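Local coordinates for protein shikimate dehydrogenase (NADP(+)) (Listeria monocytogenes, PDB 3TNL) that probably catalyses the reversible NADPH-linked reduction of 3-dehydroshikimate to shikimate on the pathway to chorismate and the aromatic amino acids, at residues B[151-156]-B[176-181]; B[156-161]-B[222-227]; B[180-185]-B[208-213]. All coordinates share one frame; numbering follows the deposited sequence.

From the N terminus, interaction 1 comes first: it closes a short loop in which the entry to strand 156-160, that strand and helix 164-175 lead round to the start of strand 180-185. Interaction 2 leaves from the same strand 156-160 but closes a much longer loop, ending at the C-terminal part of helix 217-226. Interactions 1 and 2 therefore cross, with Lys156 common to both. Interaction 3 pairs strands 180-185 and 208-213, lies wholly within the long loop of interaction 2, and starts on the residues, Glu180 and Ile181, where interaction 1 ends. Together they tie three neighbouring strands of the parallel nucleotide-binding sheet to helix 217-226.

Interaction 1. Residues B[151-156]-B[176-181]; sequences DIIGKK and DGVKEI
With chi1 at 166°, Val178 places CG1 anti to the backbone N and against the carbonyl of Lys155, CG1 to O 3.3 Å, while CG2 turns to the other side and meets Ile152. There Ile152 CD1 lies 3.8 Å from Val178 CG2, the two branched side chains meeting at a slant. Ile153, with both side-chain torsions near -54°, brings CD1 to the end of helix 164-175, 3.5 Å from Asp176 O, and its CG2 also approaches Gly177 O. Branched aliphatics suit this spot, where Ile152 and Val178 are buried and helix 137-147 packs on Ile152 and Ile153.

Two glycines suit the turns here. Gly154 is the third residue of a type II turn from Ile152 to Lys155 and takes the positive phi that turn needs; Gly177, also at positive phi, ends helix 164-175 in a Schellman motif and has no side chain to press on Ile153 CG2. Gly154 N donates to Gly177 O at 2.9 Å, so the two turns are clasped together. The segments belong to the first beta-alpha-beta unit of a Rossmann fold: one leads into strand 156-160, the other from the helix into the parallel strand 180-185.

Pairing begins at Lys155 O, which is gripped twice. Lys179 N approaches in the carbonyl plane at 2.8 Å from Lys155 O, and Glu180 N comes from above it, 3.2 Å from the same oxygen. Beyond this, Lys156 and Glu180 are bridge partners on one face of the sheet, their side chains crossing obliquely. The long methylene chain of Lys156 suits this place, its CD resting 3.5 Å from Glu180 OE1. Lys156 NZ stays 4.4 Å from Glu180 OE2 and makes its salt bridges with Glu223 and Glu226 instead.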
loop_
_atom_site.group_PDB
_atom_site.type_symbol
_atom_site.label_atom_id
_atom_site.label_comp_id
_atom_site.label_asym_id
_atom_site.label_seq_id
_atom_site.Cartn_x
_atom_site.Cartn_y
_atom_site.Cartn_z
ATOM N N ASP B 151 20.478 -15.079 30.558
ATOM C CA ASP B 151 21.742 -14.525 30.094
ATOM C C ASP B 151 22.589 -15.628 29.467
ATOM O O ASP B 151 23.117 -16.499 30.174
ATOM C CB ASP B 151 22.514 -13.871 31.247
ATOM C CG ASP B 151 23.879 -13.340 30.816
ATOM O OD1 ASP B 151 24.080 -13.026 29.618
ATOM O OD2 ASP B 151 24.754 -13.216 31.703
ATOM N N ILE B 152 22.683 -15.629 28.141
ATOM C CA ILE B 152 23.467 -16.639 27.458
ATOM C C ILE B 152 24.774 -16.096 26.882
ATOM O O ILE B 152 25.527 -16.826 26.232
ATOM C CB ILE B 152 22.629 -17.393 26.366
ATOM C CG1 ILE B 152 22.392 -16.520 25.121
ATOM C CG2 ILE B 152 21.292 -17.898 27.015
ATOM C CD1 ILE B 152 21.835 -17.321 23.894
ATOM N N ILE B 153 25.055 -14.809 27.082
ATOM C CA ILE B 153 26.268 -14.216 26.540
ATOM C C ILE B 153 27.478 -14.811 27.275
ATOM O O ILE B 153 27.457 -14.968 28.492
ATOM C CB ILE B 153 26.229 -12.666 26.670
ATOM C CG1 ILE B 153 24.945 -12.106 26.028
ATOM C CG2 ILE B 153 27.477 -12.030 26.069
ATOM C CD1 ILE B 153 24.695 -12.518 24.606
ATOM N N GLY B 154 28.504 -15.158 26.520
ATOM C CA GLY B 154 29.719 -15.742 27.061
ATOM C C GLY B 154 29.605 -17.211 27.419
ATOM O O GLY B 154 30.481 -17.772 28.055
ATOM N N LYS B 155 28.529 -17.847 26.947
ATOM C CA LYS B 155 28.248 -19.232 27.278
ATOM C C LYS B 155 28.041 -20.058 26.017
ATOM O O LYS B 155 28.301 -19.594 24.926
ATOM C CB LYS B 155 27.039 -19.284 28.207
ATOM C CG LYS B 155 27.236 -18.449 29.468
ATOM C CD LYS B 155 26.036 -18.396 30.351
ATOM C CE LYS B 155 26.248 -17.444 31.505
ATOM N NZ LYS B 155 24.987 -17.309 32.310
ATOM N N LYS B 156 27.597 -21.296 26.194
ATOM C CA LYS B 156 27.421 -22.251 25.113
ATOM C C LYS B 156 25.968 -22.546 24.822
ATOM O O LYS B 156 25.167 -22.764 25.758
ATOM C CB LYS B 156 28.118 -23.555 25.461
ATOM C CG LYS B 156 27.977 -24.630 24.493
ATOM C CD LYS B 156 28.985 -25.721 24.896
ATOM C CE LYS B 156 28.996 -26.836 23.938
ATOM N NZ LYS B 156 30.209 -27.728 24.127
ATOM N N ASP B 176 26.680 -11.427 18.945
ATOM C CA ASP B 176 26.339 -10.853 20.239
ATOM C C ASP B 176 27.203 -11.352 21.404
ATOM O O ASP B 176 27.005 -10.938 22.542
ATOM C CB ASP B 176 24.877 -11.151 20.581
ATOM C CG ASP B 176 23.887 -10.411 19.687
ATOM O OD1 ASP B 176 24.304 -9.773 18.689
ATOM O OD2 ASP B 176 22.680 -10.539 19.988
ATOM N N GLY B 177 28.087 -12.296 21.167
ATOM C CA GLY B 177 28.976 -12.736 22.235
ATOM C C GLY B 177 28.764 -14.094 22.868
ATOM O O GLY B 177 29.364 -14.374 23.891
ATOM N N VAL B 178 27.889 -14.921 22.299
ATOM C CA VAL B 178 27.791 -16.300 22.764
ATOM C C VAL B 178 29.172 -16.923 22.475
ATOM O O VAL B 178 29.738 -16.755 21.392
ATOM C CB VAL B 178 26.637 -17.002 22.080
ATOM C CG1 VAL B 178 26.713 -18.503 22.278
ATOM C CG2 VAL B 178 25.325 -16.404 22.601
ATOM N N LYS B 179 29.699 -17.681 23.425
ATOM C CA LYS B 179 31.074 -18.210 23.326
ATOM C C LYS B 179 31.236 -19.425 22.429
ATOM O O LYS B 179 32.254 -19.571 21.744
ATOM C CB LYS B 179 31.605 -18.536 24.739
ATOM C CG LYS B 179 33.067 -19.014 24.826
ATOM C CD LYS B 179 33.404 -19.548 26.235
ATOM C CE LYS B 179 34.886 -19.878 26.339
ATOM N NZ LYS B 179 35.312 -20.785 25.255
ATOM N N GLU B 180 30.237 -20.302 22.451
ATOM C CA GLU B 180 30.290 -21.536 21.680
ATOM C C GLU B 180 28.902 -21.894 21.210
ATOM O O GLU B 180 27.941 -21.692 21.954
ATOM C CB GLU B 180 30.740 -22.682 22.599
ATOM C CG GLU B 180 32.032 -22.471 23.364
ATOM C CD GLU B 180 32.303 -23.637 24.319
ATOM O OE1 GLU B 180 31.744 -23.624 25.455
ATOM O OE2 GLU B 180 33.139 -24.505 23.937
ATOM N N ILE B 181 28.815 -22.420 20.010
ATOM C CA ILE B 181 27.552 -22.880 19.445
ATOM C C ILE B 181 27.748 -24.248 18.826
ATOM O O ILE B 181 28.618 -24.441 17.976
ATOM C CB ILE B 181 27.007 -21.910 18.356
ATOM C CG1 ILE B 181 26.740 -20.533 18.986
ATOM C CG2 ILE B 181 25.741 -22.458 17.736
ATOM C CD1 ILE B 181 26.250 -19.471 18.037
#

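Interaction 2. Residues B[156-161]-B[222-227]; sequences KMTICG and KEIAES
Two carboxylates, of Glu223 and Glu226, meet the ammonium group of Lys156. Lys156 NZ reaches Glu223 OE1 at 2.7 Å on the syn side, 32° out of the carboxylate plane, but meets Glu226 OE1 almost head-on to its C-O bond, at 2.8 Å. The syn lone pair of that same Glu226 oxygen is taken by Lys222 NZ, so the two lysines and two acids form one salt-bridge network. Thus strand 156-160, a central strand of the Rossmann sheet, is fastened to helix 217-226 covering it. Lysine suits this strand position because its fully extended chain, running past Glu226 O, carries the charge from the sheet out to the helix. Ser182 on the neighbouring strand is a further partner of Glu223 OE1, holding that carboxylate in place.

Deeper in, small hydroxyl residues let strand and helix end approach closely. Thr158 OG1 donates to Ser227 OG at 2.8 Å, and Ser227 OG in turn donates to Glu223 O at 2.6 Å, from above the carbonyl plane, adding a side-chain donor to a carbonyl near the helix end. Thr158 CG2 meanwhile touches Ile224 CG1. One water accepts from Lys156 N and donates to Glu226 O, the water oxygen lying 2.8 Å from Glu226 O.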
loop_
_atom_site.group_PDB
_atom_site.type_symbol
_atom_site.label_atom_id
_atom_site.label_comp_id
_atom_site.label_asym_id
_atom_site.label_seq_id
_atom_site.Cartn_x
_atom_site.Cartn_y
_atom_site.Cartn_z
ATOM N N LYS B 156 27.597 -21.296 26.194
ATOM C CA LYS B 156 27.421 -22.251 25.113
ATOM C C LYS B 156 25.968 -22.546 24.822
ATOM O O LYS B 156 25.167 -22.764 25.758
ATOM C CB LYS B 156 28.118 -23.555 25.461
ATOM C CG LYS B 156 27.977 -24.630 24.493
ATOM C CD LYS B 156 28.985 -25.721 24.896
ATOM C CE LYS B 156 28.996 -26.836 23.938
ATOM N NZ LYS B 156 30.209 -27.728 24.127
ATOM N N MET B 157 25.609 -22.508 23.549
ATOM C CA MET B 157 24.282 -22.877 23.097
ATOM C C MET B 157 24.402 -24.102 22.234
ATOM O O MET B 157 25.332 -24.215 21.442
ATOM C CB MET B 157 23.635 -21.749 22.262
ATOM C CG MET B 157 22.300 -22.141 21.598
ATOM S SD MET B 157 21.396 -20.751 20.847
ATOM C CE MET B 157 22.577 -20.250 19.589
ATOM N N THR B 158 23.440 -25.009 22.391
ATOM C CA THR B 158 23.261 -26.169 21.537
ATOM C C THR B 158 21.925 -25.888 20.811
ATOM O O THR B 158 20.948 -25.566 21.433
ATOM C CB THR B 158 23.220 -27.487 22.271
ATOM O OG1 THR B 158 24.523 -27.712 22.838
ATOM C CG2 THR B 158 22.897 -28.632 21.350
ATOM N N ILE B 159 21.920 -26.003 19.500
ATOM C CA ILE B 159 20.732 -25.687 18.722
ATOM C C ILE B 159 20.495 -26.707 17.620
ATOM O O ILE B 159 21.441 -27.186 16.976
ATOM C CB ILE B 159 20.847 -24.248 18.176
ATOM C CG1 ILE B 159 19.565 -23.816 17.453
ATOM C CG2 ILE B 159 22.072 -24.085 17.258
ATOM C CD1 ILE B 159 19.561 -22.337 17.059
ATOM N N CYS B 160 19.222 -27.050 17.416
ATOM C CA CYS B 160 18.792 -27.944 16.360
ATOM C C CYS B 160 18.229 -27.105 15.222
ATOM O O CYS B 160 17.336 -26.299 15.411
ATOM C CB CYS B 160 17.665 -28.878 16.809
ATOM S SG CYS B 160 18.122 -29.944 18.170
ATOM N N GLY B 161 18.777 -27.305 14.030
ATOM C CA GLY B 161 18.286 -26.646 12.834
ATOM C C GLY B 161 19.354 -25.929 12.038
ATOM O O GLY B 161 20.433 -25.588 12.529
ATOM N N LYS B 222 26.698 -34.651 25.363
ATOM C CA LYS B 222 27.829 -33.825 25.798
ATOM C C LYS B 222 27.509 -32.360 25.597
ATOM O O LYS B 222 27.654 -31.543 26.527
ATOM C CB LYS B 222 29.117 -34.166 25.070
ATOM C CG LYS B 222 30.294 -33.262 25.481
ATOM C CD LYS B 222 31.535 -33.538 24.615
ATOM C CE LYS B 222 32.747 -32.749 25.084
ATOM N NZ LYS B 222 32.770 -31.263 24.802
ATOM N N GLU B 223 27.079 -32.023 24.380
ATOM C CA GLU B 223 26.826 -30.621 24.081
ATOM C C GLU B 223 25.781 -29.994 25.017
ATOM O O GLU B 223 26.009 -28.895 25.592
ATOM C CB GLU B 223 26.500 -30.408 22.594
ATOM C CG GLU B 223 27.574 -30.911 21.634
ATOM C CD GLU B 223 28.937 -30.427 21.994
ATOM O OE1 GLU B 223 29.090 -29.219 22.191
ATOM O OE2 GLU B 223 29.871 -31.265 22.093
ATOM N N ILE B 224 24.648 -30.665 25.182
ATOM C CA ILE B 224 23.615 -30.133 26.077
ATOM C C ILE B 224 24.116 -29.977 27.524
ATOM O O ILE B 224 23.834 -28.977 28.182
ATOM C CB ILE B 224 22.345 -30.962 26.034
ATOM C CG1 ILE B 224 21.686 -30.906 24.665
ATOM C CG2 ILE B 224 21.348 -30.447 27.059
ATOM C CD1 ILE B 224 20.497 -31.861 24.493
ATOM N N ALA B 225 24.851 -30.968 28.011
ATOM C CA ALA B 225 25.379 -30.939 29.346
ATOM C C ALA B 225 26.239 -29.712 29.627
ATOM O O ALA B 225 26.284 -29.239 30.768
ATOM C CB ALA B 225 26.201 -32.226 29.607
ATOM N N GLU B 226 26.919 -29.244 28.582
ATOM C CA GLU B 226 27.822 -28.093 28.661
ATOM C C GLU B 226 27.203 -26.743 28.301
ATOM O O GLU B 226 27.872 -25.717 28.396
ATOM C CB GLU B 226 29.018 -28.371 27.730
ATOM C CG GLU B 226 29.801 -29.594 28.165
ATOM C CD GLU B 226 30.899 -30.023 27.208
ATOM O OE1 GLU B 226 30.988 -29.518 26.069
ATOM O OE2 GLU B 226 31.670 -30.921 27.633
ATOM N N SER B 227 25.921 -26.748 27.910
ATOM C CA SER B 227 25.230 -25.561 27.440
ATOM C C SER B 227 24.348 -24.897 28.443
ATOM O O SER B 227 23.728 -25.553 29.277
ATOM C CB SER B 227 24.347 -25.929 26.265
ATOM O OG SER B 227 25.112 -26.451 25.219
HETATM O O HOH W 1 27.694 -22.909 28.774
#

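Interaction 3. Residues B[180-185]-B[208-213]; sequences EISIFN and KAQLFD. With NAD (nicotinamide-adenine-dinucleotide), chain H.
Phe184 and Phe212 form the tight end of this strand pair. Phe212 CB sits over one face of the Phe184 ring, 4.0 Å from its centroid, in a CH-pi contact, while Asp213 O lies at the edge of that ring. The two ring planes meet obliquely, at 35°, and aromatic bulk suits this face because helix 217-226 covers it. On the other face Leu211 CD1 packs 3.6 Å from Ile183 CG2, beneath helix 191-204.

Strands 180-185 and 208-213 are the parallel arms of a beta-alpha-beta crossover with helix 191-204 between them, at one border of the Rossmann sheet. Five backbone bonds zip them together; the straightest runs from Ile183 N to Gln210 O, 2.8 Å.

Toward Glu180 the packing loosens. Lys208 sends its charged end away from strand 180-185, as befits an exposed border. A water donates both to Ser182 OG, 3.0 Å away, and to Lys208 O, bridging the two strands, while the main partner of that hydroxyl is Glu223 on helix 217-226. At the far end Asn185, with CG anti to the backbone N (chi1 -158°), turns its amide to the adenosine ribose of NAD: OD1 accepts from O3B at 2.7 Å, and ND2 donates to O2B at 3.2 Å.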
loop_
_atom_site.group_PDB
_atom_site.type_symbol
_atom_site.label_atom_id
_atom_site.label_comp_id
_atom_site.label_asym_id
_atom_site.label_seq_id
_atom_site.Cartn_x
_atom_site.Cartn_y
_atom_site.Cartn_z
ATOM N N GLU B 180 30.237 -20.302 22.451
ATOM C CA GLU B 180 30.290 -21.536 21.680
ATOM C C GLU B 180 28.902 -21.894 21.210
ATOM O O GLU B 180 27.941 -21.692 21.954
ATOM C CB GLU B 180 30.740 -22.682 22.599
ATOM C CG GLU B 180 32.032 -22.471 23.364
ATOM C CD GLU B 180 32.303 -23.637 24.319
ATOM O OE1 GLU B 180 31.744 -23.624 25.455
ATOM O OE2 GLU B 180 33.139 -24.505 23.937
ATOM N N ILE B 181 28.815 -22.420 20.010
ATOM C CA ILE B 181 27.552 -22.880 19.445
ATOM C C ILE B 181 27.748 -24.248 18.826
ATOM O O ILE B 181 28.618 -24.441 17.976
ATOM C CB ILE B 181 27.007 -21.910 18.356
ATOM C CG1 ILE B 181 26.740 -20.533 18.986
ATOM C CG2 ILE B 181 25.741 -22.458 17.736
ATOM C CD1 ILE B 181 26.250 -19.471 18.037
ATOM N N SER B 182 26.950 -25.208 19.275
ATOM C CA SER B 182 26.927 -26.532 18.721
ATOM C C SER B 182 25.600 -26.745 17.994
ATOM O O SER B 182 24.537 -26.722 18.613
ATOM C CB SER B 182 27.137 -27.601 19.763
ATOM O OG SER B 182 28.454 -27.469 20.303
ATOM N N ILE B 183 25.706 -26.943 16.680
ATOM C CA ILE B 183 24.542 -27.126 15.807
ATOM C C ILE B 183 24.354 -28.597 15.490
ATOM O O ILE B 183 25.318 -29.306 15.175
ATOM C CB ILE B 183 24.744 -26.385 14.458
ATOM C CG1 ILE B 183 25.116 -24.906 14.696
ATOM C CG2 ILE B 183 23.516 -26.564 13.519
ATOM C CD1 ILE B 183 25.591 -24.156 13.444
ATOM N N PHE B 184 23.096 -29.037 15.550
ATOM C CA PHE B 184 22.704 -30.388 15.177
ATOM C C PHE B 184 21.647 -30.300 14.088
ATOM O O PHE B 184 20.684 -29.557 14.199
ATOM C CB PHE B 184 22.160 -31.187 16.349
ATOM C CG PHE B 184 23.219 -31.593 17.325
ATOM C CD1 PHE B 184 23.662 -32.892 17.364
ATOM C CD2 PHE B 184 23.771 -30.664 18.208
ATOM C CE1 PHE B 184 24.648 -33.269 18.257
ATOM C CE2 PHE B 184 24.751 -31.029 19.102
ATOM C CZ PHE B 184 25.212 -32.335 19.109
ATOM N N ASN B 185 21.860 -31.027 12.999
ATOM C CA ASN B 185 20.895 -31.049 11.928
ATOM C C ASN B 185 20.918 -32.421 11.270
ATOM O O ASN B 185 21.961 -33.096 11.242
ATOM C CB ASN B 185 21.196 -29.973 10.845
ATOM C CG ASN B 185 19.957 -29.621 10.031
ATOM O OD1 ASN B 185 19.095 -28.870 10.536
ATOM N ND2 ASN B 185 19.834 -30.179 8.809
ATOM N N LYS B 208 33.098 -20.218 18.923
ATOM C CA LYS B 208 33.546 -21.548 18.502
ATOM C C LYS B 208 32.309 -22.356 18.126
ATOM O O LYS B 208 31.518 -22.735 18.980
ATOM C CB LYS B 208 34.348 -22.253 19.597
ATOM C CG LYS B 208 35.546 -21.456 20.137
ATOM C CD LYS B 208 36.441 -20.897 19.022
ATOM C CE LYS B 208 37.536 -19.990 19.603
ATOM N NZ LYS B 208 38.223 -19.193 18.542
ATOM N N ALA B 209 32.154 -22.573 16.839
ATOM C CA ALA B 209 31.012 -23.277 16.277
ATOM C C ALA B 209 31.408 -24.642 15.738
ATOM O O ALA B 209 32.509 -24.842 15.199
ATOM C CB ALA B 209 30.385 -22.428 15.164
ATOM N N GLN B 210 30.484 -25.583 15.853
ATOM C CA GLN B 210 30.640 -26.924 15.316
ATOM C C GLN B 210 29.279 -27.476 14.936
ATOM O O GLN B 210 28.266 -27.016 15.468
ATOM C CB GLN B 210 31.390 -27.853 16.252
ATOM C CG GLN B 210 30.861 -27.989 17.583
ATOM C CD GLN B 210 31.885 -28.636 18.568
ATOM O OE1 GLN B 210 32.932 -29.204 18.183
ATOM N NE2 GLN B 210 31.539 -28.578 19.832
ATOM N N LEU B 211 29.292 -28.423 13.990
ATOM C CA LEU B 211 28.094 -29.074 13.467
ATOM C C LEU B 211 28.173 -30.600 13.598
ATOM O O LEU B 211 29.222 -31.198 13.353
ATOM C CB LEU B 211 27.934 -28.724 11.987
ATOM C CG LEU B 211 26.814 -29.422 11.217
ATOM C CD1 LEU B 211 25.424 -29.077 11.708
ATOM C CD2 LEU B 211 27.006 -29.095 9.724
ATOM N N PHE B 212 27.063 -31.206 13.999
ATOM C CA PHE B 212 26.917 -32.641 14.105
ATOM C C PHE B 212 25.576 -33.109 13.539
ATOM O O PHE B 212 24.617 -32.344 13.450
ATOM C CB PHE B 212 26.954 -33.056 15.561
ATOM C CG PHE B 212 28.189 -32.583 16.299
ATOM C CD1 PHE B 212 29.382 -33.244 16.160
ATOM C CD2 PHE B 212 28.128 -31.482 17.136
ATOM C CE1 PHE B 212 30.518 -32.803 16.857
ATOM C CE2 PHE B 212 29.252 -31.069 17.854
ATOM C CZ PHE B 212 30.435 -31.732 17.684
ATOM N N ASP B 213 25.496 -34.391 13.216
ATOM C CA ASP B 213 24.249 -35.029 12.785
ATOM C C ASP B 213 23.362 -35.158 14.028
ATOM O O ASP B 213 23.841 -35.534 15.093
ATOM C CB ASP B 213 24.607 -36.420 12.239
ATOM C CG ASP B 213 23.480 -37.124 11.529
ATOM O OD1 ASP B 213 23.831 -37.936 10.624
ATOM O OD2 ASP B 213 22.297 -36.884 11.792
HETATM P PA NAD H . 13.321 -23.877 7.131
HETATM O O1A NAD H . 12.408 -24.603 6.145
HETATM O O2A NAD H . 14.186 -22.745 6.612
HETATM O O5B NAD H . 14.209 -24.981 7.919
HETATM C C5B NAD H . 13.691 -26.214 8.418
HETATM C C4B NAD H . 14.682 -26.816 9.422
HETATM O O4B NAD H . 14.055 -27.921 10.093
HETATM C C3B NAD H . 15.883 -27.449 8.746
HETATM O O3B NAD H . 17.007 -27.357 9.657
HETATM C C2B NAD H . 15.513 -28.903 8.573
HETATM O O2B NAD H . 16.636 -29.773 8.549
HETATM C C1B NAD H . 14.702 -29.148 9.829
HETATM N N9A NAD H . 13.710 -30.228 9.786
HETATM C C8A NAD H . 12.512 -30.165 9.158
HETATM N N7A NAD H . 11.829 -31.307 9.385
HETATM C C5A NAD H . 12.567 -32.123 10.177
HETATM C C6A NAD H . 12.438 -33.373 10.748
HETATM N N6A NAD H . 11.322 -34.087 10.569
HETATM N N1A NAD H . 13.417 -33.861 11.541
HETATM C C2A NAD H . 14.557 -33.157 11.745
HETATM N N3A NAD H . 14.764 -31.928 11.220
HETATM C C4A NAD H . 13.804 -31.379 10.441
HETATM O O3 NAD H . 12.359 -23.372 8.304
HETATM P PN NAD H . 12.505 -22.038 9.189
HETATM O O1N NAD H . 11.940 -20.832 8.480
HETATM O O2N NAD H . 13.908 -21.981 9.796
HETATM O O5D NAD H . 11.447 -22.281 10.380
HETATM C C5D NAD H . 11.674 -23.353 11.288
HETATM C C4D NAD H . 10.688 -23.119 12.416
HETATM O O4D NAD H . 10.905 -21.810 12.973
HETATM C C3D NAD H . 9.253 -23.135 11.914
HETATM O O3D NAD H . 8.477 -23.958 12.791
HETATM C C2D NAD H . 8.806 -21.685 11.985
HETATM O O2D NAD H . 7.379 -21.541 12.164
HETATM C C1D NAD H . 9.630 -21.169 13.158
HETATM N N1N NAD H . 9.881 -19.726 13.196
HETATM C C2N NAD H . 9.496 -19.014 14.271
HETATM C C3N NAD H . 9.739 -17.647 14.344
HETATM C C7N NAD H . 9.325 -16.832 15.526
HETATM O O7N NAD H . 9.230 -15.621 15.331
HETATM N N7N NAD H . 9.115 -17.425 16.721
HETATM C C4N NAD H . 10.391 -17.011 13.275
HETATM C C5N NAD H . 10.784 -17.769 12.177
HETATM C C6N NAD H . 10.513 -19.137 12.153
HETATM O O HOH W 2 30.782 -25.619 20.037
#